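Local atomic coordinates of acetyltransferase (Agrobacterium tumefaciens, PDB entry 2FSR), a protein that probably transfers an acetyl group from acetyl-coenzyme A to an acceptor that is not known, as a member of the GNAT acetyltransferase family. Residues I104-W117 and A140-Y152. Sequence-based numbering, arbitrary orientation.
Sequences INHGPLFPEKELGW and AFETLNLPTLVSY
Tyr152 OH is held by two hydrogen bonds: the backbone N of Glu112 donates to it over 3.1 Å, and it donates in turn to a water 2.6 Å from OH, which bonds on to Glu112 OE1. That carboxylate is also salt-bridged to Arg186. Pro111 CD packs against the same hydroxyl, and Phe110 CD1 meets the edge of the Tyr152 ring. Glu114 crosses this ring at a slant, its carboxylate plane only 11° from that of the ring; its CG rests 3.3 Å from Tyr152 CD2. The bend at chi2 (-104°) brings Glu114 OE2, through its anti lone pair, to the backbone N of Tyr152 in a nearly straight bond of 2.8 Å, while Asn105 ND2 holds Glu114 OE1 and thus helps fix the rotation of the carboxylate. The backbones join through one parallel bridge, Glu114 with Val150: Val150 N donates to Lys113 O, and Leu115 N to Val150 O at 2.7 Å. The axes of segments 114-117 and 149-152 diverge by 48°, and the pairing stops at this one bridge; Ser151 OG then takes over, donating to Leu115 O from somewhat outside the carbonyl plane, and also hydrogen-bonds Tyr187 OH. Towards helix 128-143 the contact is apolar. Leu149 CD1 lies 3.8 Å from Ile104 CG2, Ile104 CD1 presses tightly on Ala140 CB, and Leu146 crosses the aliphatic chain of Lys113 at about a right angle. Strands 114-119 and 149-153, linked by helix 128-143, form the parallel pair that diverges in a V, the splay characteristic of the GNAT fold, where acetyl-coenzyme A usually binds.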
loop_
_atom_site.group_PDB
_atom_site.type_symbol
_atom_site.label_atom_id
_atom_site.label_comp_id
_atom_site.label_asym_id
_atom_site.label_seq_id
_atom_site.Cartn_x
_atom_site.Cartn_y
_atom_site.Cartn_z
ATOM N N ILE A 104 -3.791 0.979 -0.439
ATOM C CA ILE A 104 -4.826 1.227 0.541
ATOM C C ILE A 104 -5.812 0.060 0.501
ATOM O O ILE A 104 -6.298 -0.323 -0.567
ATOM C CB ILE A 104 -5.537 2.564 0.304
ATOM C CG1 ILE A 104 -4.549 3.724 0.454
ATOM C CG2 ILE A 104 -6.712 2.748 1.269
ATOM C CD1 ILE A 104 -5.063 5.029 -0.154
ATOM N N ASN A 105 -6.059 -0.468 1.689
ATOM C CA ASN A 105 -6.789 -1.722 1.904
ATOM C C ASN A 105 -8.121 -1.478 2.569
ATOM O O ASN A 105 -8.212 -0.673 3.508
ATOM C CB ASN A 105 -5.970 -2.581 2.852
ATOM C CG ASN A 105 -4.600 -2.896 2.292
ATOM O OD1 ASN A 105 -4.481 -3.681 1.350
ATOM N ND2 ASN A 105 -3.569 -2.252 2.821
ATOM N N HIS A 106 -9.154 -2.207 2.159
ATOM C CA HIS A 106 -10.382 -2.210 2.964
ATOM C C HIS A 106 -11.033 -3.588 2.848
ATOM O O HIS A 106 -10.357 -4.561 2.477
ATOM C CB HIS A 106 -11.324 -1.076 2.539
ATOM C CG HIS A 106 -12.279 -0.630 3.615
ATOM N ND1 HIS A 106 -13.325 0.231 3.357
ATOM C CD2 HIS A 106 -12.354 -0.931 4.937
ATOM C CE1 HIS A 106 -13.996 0.449 4.475
ATOM N NE2 HIS A 106 -13.439 -0.254 5.446
ATOM N N GLY A 107 -12.321 -3.662 3.154
ATOM C CA GLY A 107 -13.009 -4.943 3.165
ATOM C C GLY A 107 -13.028 -5.559 4.557
ATOM O O GLY A 107 -12.597 -4.935 5.530
ATOM N N PRO A 108 -13.534 -6.808 4.674
ATOM C CA PRO A 108 -13.829 -7.411 5.982
ATOM C C PRO A 108 -12.646 -7.619 6.912
ATOM O O PRO A 108 -12.846 -7.841 8.102
ATOM C CB PRO A 108 -14.474 -8.760 5.609
ATOM C CG PRO A 108 -13.906 -9.064 4.260
ATOM C CD PRO A 108 -13.880 -7.722 3.562
ATOM N N LEU A 109 -11.421 -7.542 6.394
ATOM C CA LEU A 109 -10.243 -7.810 7.215
ATOM C C LEU A 109 -9.598 -6.535 7.738
ATOM O O LEU A 109 -8.637 -6.606 8.489
ATOM C CB LEU A 109 -9.219 -8.638 6.428
ATOM C CG LEU A 109 -9.729 -9.920 5.772
ATOM C CD1 LEU A 109 -8.545 -10.655 5.131
ATOM C CD2 LEU A 109 -10.428 -10.784 6.791
ATOM N N PHE A 110 -10.156 -5.389 7.350
ATOM C CA PHE A 110 -9.597 -4.076 7.753
ATOM C C PHE A 110 -10.669 -3.196 8.381
ATOM O O PHE A 110 -11.574 -2.730 7.683
ATOM C CB PHE A 110 -9.008 -3.372 6.530
ATOM C CG PHE A 110 -7.787 -4.037 5.999
ATOM C CD1 PHE A 110 -6.514 -3.620 6.395
ATOM C CD2 PHE A 110 -7.897 -5.115 5.112
ATOM C CE1 PHE A 110 -5.370 -4.273 5.919
ATOM C CE2 PHE A 110 -6.747 -5.773 4.637
ATOM C CZ PHE A 110 -5.495 -5.343 5.027
ATOM N N PRO A 111 -10.586 -2.970 9.708
ATOM C CA PRO A 111 -11.646 -2.151 10.350
ATOM C C PRO A 111 -11.799 -0.728 9.808
ATOM O O PRO A 111 -12.896 -0.173 9.861
ATOM C CB PRO A 111 -11.224 -2.129 11.826
ATOM C CG PRO A 111 -10.379 -3.361 11.993
ATOM C CD PRO A 111 -9.655 -3.546 10.695
ATOM N N GLU A 112 -10.704 -0.141 9.309
ATOM C CA GLU A 112 -10.721 1.138 8.627
ATOM C C GLU A 112 -9.831 1.049 7.388
ATOM O O GLU A 112 -8.976 0.146 7.313
ATOM C CB GLU A 112 -10.196 2.226 9.573
ATOM C CG GLU A 112 -11.144 2.482 10.765
ATOM C CD GLU A 112 -10.713 3.675 11.615
ATOM O OE1 GLU A 112 -9.920 3.464 12.556
ATOM O OE2 GLU A 112 -11.144 4.806 11.300
ATOM N N LYS A 113 -10.034 1.972 6.444
ATOM C CA LYS A 113 -9.184 2.043 5.226
ATOM C C LYS A 113 -7.742 2.265 5.641
ATOM O O LYS A 113 -7.447 3.166 6.418
ATOM C CB LYS A 113 -9.675 3.102 4.242
ATOM C CG LYS A 113 -11.046 2.784 3.643
ATOM C CD LYS A 113 -11.443 3.810 2.597
ATOM C CE LYS A 113 -12.838 3.548 2.047
ATOM N NZ LYS A 113 -12.954 2.272 1.270
ATOM N N GLU A 114 -6.848 1.434 5.126
ATOM C CA GLU A 114 -5.498 1.269 5.685
ATOM C C GLU A 114 -4.414 1.388 4.623
ATOM O O GLU A 114 -4.472 0.711 3.587
ATOM C CB GLU A 114 -5.373 -0.081 6.413
ATOM C CG GLU A 114 -4.153 -0.167 7.342
ATOM C CD GLU A 114 -3.030 -0.982 6.806
ATOM O OE1 GLU A 114 -3.120 -1.464 5.644
ATOM O OE2 GLU A 114 -2.074 -1.193 7.581
ATOM N N LEU A 115 -3.430 2.239 4.890
ATOM C CA LEU A 115 -2.282 2.458 4.017
ATOM C C LEU A 115 -1.127 1.548 4.442
ATOM O O LEU A 115 -0.723 1.545 5.610
ATOM C CB LEU A 115 -1.844 3.935 4.114
ATOM C CG LEU A 115 -0.678 4.439 3.245
ATOM C CD1 LEU A 115 -1.049 4.447 1.780
ATOM C CD2 LEU A 115 -0.249 5.848 3.682
ATOM N N GLY A 116 -0.620 0.751 3.498
ATOM C CA GLY A 116 0.519 -0.118 3.803
ATOM C C GLY A 116 1.557 -0.083 2.711
ATOM O O GLY A 116 1.276 0.306 1.586
ATOM N N TRP A 117 2.778 -0.483 3.055
ATOM C CA TRP A 117 3.878 -0.450 2.074
ATOM C C TRP A 117 4.876 -1.543 2.386
ATOM O O TRP A 117 4.958 -2.029 3.512
ATOM C CB TRP A 117 4.623 0.908 2.075
ATOM C CG TRP A 117 5.068 1.311 3.454
ATOM C CD1 TRP A 117 6.236 0.967 4.086
ATOM C CD2 TRP A 117 4.332 2.106 4.385
ATOM N NE1 TRP A 117 6.258 1.486 5.360
ATOM C CE2 TRP A 117 5.106 2.201 5.565
ATOM C CE3 TRP A 117 3.087 2.743 4.340
ATOM C CZ2 TRP A 117 4.670 2.902 6.692
ATOM C CZ3 TRP A 117 2.661 3.445 5.454
ATOM C CH2 TRP A 117 3.443 3.514 6.616
ATOM N N ALA A 140 -5.528 9.651 -2.290
ATOM C CA ALA A 140 -6.752 9.197 -1.614
ATOM C C ALA A 140 -7.513 10.354 -0.978
ATOM O O ALA A 140 -8.744 10.421 -1.090
ATOM C CB ALA A 140 -6.434 8.159 -0.573
ATOM N N PHE A 141 -6.797 11.246 -0.292
ATOM C CA PHE A 141 -7.451 12.377 0.363
ATOM C C PHE A 141 -8.019 13.345 -0.668
ATOM O O PHE A 141 -9.098 13.922 -0.465
ATOM C CB PHE A 141 -6.518 13.138 1.302
ATOM C CG PHE A 141 -6.249 12.442 2.606
ATOM C CD1 PHE A 141 -7.250 11.732 3.274
ATOM C CD2 PHE A 141 -4.995 12.530 3.189
ATOM C CE1 PHE A 141 -6.984 11.100 4.482
ATOM C CE2 PHE A 141 -4.732 11.912 4.402
ATOM C CZ PHE A 141 -5.711 11.196 5.049
ATOM N N GLU A 142 -7.300 13.523 -1.773
ATOM C CA GLU A 142 -7.702 14.512 -2.772
ATOM C C GLU A 142 -8.751 13.998 -3.739
ATOM O O GLU A 142 -9.761 14.668 -3.991
ATOM C CB GLU A 142 -6.481 14.987 -3.550
ATOM C CG GLU A 142 -5.540 15.798 -2.681
ATOM C CD GLU A 142 -4.203 16.033 -3.345
ATOM O OE1 GLU A 142 -4.096 15.765 -4.564
ATOM O OE2 GLU A 142 -3.254 16.440 -2.628
ATOM N N THR A 143 -8.519 12.800 -4.261
ATOM C CA THR A 143 -9.368 12.249 -5.304
ATOM C C THR A 143 -10.557 11.485 -4.723
ATOM O O THR A 143 -11.661 11.586 -5.257
ATOM C CB THR A 143 -8.544 11.422 -6.313
ATOM O OG1 THR A 143 -7.619 12.300 -6.969
ATOM C CG2 THR A 143 -9.446 10.777 -7.364
ATOM N N LEU A 144 -10.336 10.729 -3.651
ATOM C CA LEU A 144 -11.423 9.977 -3.022
ATOM C C LEU A 144 -12.104 10.729 -1.890
ATOM O O LEU A 144 -13.158 10.304 -1.400
ATOM C CB LEU A 144 -10.944 8.606 -2.525
ATOM C CG LEU A 144 -10.433 7.627 -3.579
ATOM C CD1 LEU A 144 -10.075 6.306 -2.929
ATOM C CD2 LEU A 144 -11.442 7.432 -4.724
ATOM N N ASN A 145 -11.500 11.834 -1.456
ATOM C CA ASN A 145 -12.050 12.634 -0.364
ATOM C C ASN A 145 -12.214 11.844 0.942
ATOM O O ASN A 145 -13.138 12.106 1.721
ATOM C CB ASN A 145 -13.388 13.265 -0.787
ATOM C CG ASN A 145 -13.231 14.262 -1.918
ATOM O OD1 ASN A 145 -12.748 15.373 -1.706
ATOM N ND2 ASN A 145 -13.647 13.883 -3.117
ATOM N N LEU A 146 -11.304 10.899 1.196
ATOM C CA LEU A 146 -11.413 10.058 2.387
ATOM C C LEU A 146 -11.341 10.938 3.631
ATOM O O LEU A 146 -10.497 11.842 3.687
ATOM C CB LEU A 146 -10.319 8.994 2.440
ATOM C CG LEU A 146 -10.201 7.941 1.341
ATOM C CD1 LEU A 146 -9.161 6.901 1.762
ATOM C CD2 LEU A 146 -11.527 7.270 1.031
ATOM N N PRO A 147 -12.253 10.704 4.595
ATOM C CA PRO A 147 -12.278 11.426 5.869
ATOM C C PRO A 147 -11.143 11.068 6.833
ATOM O O PRO A 147 -10.846 11.855 7.734
ATOM C CB PRO A 147 -13.637 11.053 6.466
ATOM C CG PRO A 147 -14.011 9.759 5.833
ATOM C CD PRO A 147 -13.379 9.763 4.462
ATOM N N THR A 148 -10.524 9.901 6.648
ATOM C CA THR A 148 -9.387 9.470 7.471
ATOM C C THR A 148 -8.668 8.330 6.767
ATOM O O THR A 148 -9.161 7.803 5.771
ATOM C CB THR A 148 -9.822 9.031 8.916
ATOM O OG1 THR A 148 -8.661 8.877 9.753
ATOM C CG2 THR A 148 -10.608 7.721 8.907
ATOM N N LEU A 149 -7.522 7.947 7.310
ATOM C CA LEU A 149 -6.734 6.830 6.794
ATOM C C LEU A 149 -5.844 6.349 7.947
ATOM O O LEU A 149 -5.412 7.166 8.783
ATOM C CB LEU A 149 -5.887 7.331 5.628
ATOM C CG LEU A 149 -5.217 6.362 4.682
ATOM C CD1 LEU A 149 -6.199 5.375 3.992
ATOM C CD2 LEU A 149 -4.467 7.201 3.634
ATOM N N VAL A 150 -5.597 5.040 8.035
ATOM C CA VAL A 150 -4.767 4.484 9.123
ATOM C C VAL A 150 -3.669 3.584 8.569
ATOM O O VAL A 150 -3.701 3.220 7.410
ATOM C CB VAL A 150 -5.581 3.692 10.179
ATOM C CG1 VAL A 150 -6.654 4.573 10.822
ATOM C CG2 VAL A 150 -6.224 2.477 9.540
ATOM N N SER A 151 -2.703 3.244 9.414
ATOM C CA SER A 151 -1.795 2.120 9.148
ATOM C C SER A 151 -1.725 1.230 10.381
ATOM O O SER A 151 -1.547 1.731 11.500
ATOM C CB SER A 151 -0.389 2.627 8.812
ATOM O OG SER A 151 -0.330 3.319 7.593
ATOM N N TYR A 152 -1.852 -0.090 10.191
ATOM C CA TYR A 152 -1.675 -1.065 11.285
ATOM C C TYR A 152 -0.211 -1.477 11.304
ATOM O O TYR A 152 0.308 -1.963 10.291
ATOM C CB TYR A 152 -2.598 -2.296 11.118
ATOM C CG TYR A 152 -4.055 -1.874 11.012
ATOM C CD1 TYR A 152 -4.648 -1.119 12.020
ATOM C CD2 TYR A 152 -4.830 -2.207 9.902
ATOM C CE1 TYR A 152 -5.976 -0.704 11.921
ATOM C CE2 TYR A 152 -6.163 -1.800 9.803
ATOM C CZ TYR A 152 -6.722 -1.045 10.810
ATOM O OH TYR A 152 -8.021 -0.617 10.730
HETATM O O HOH W 1 -8.507 1.217 12.517
#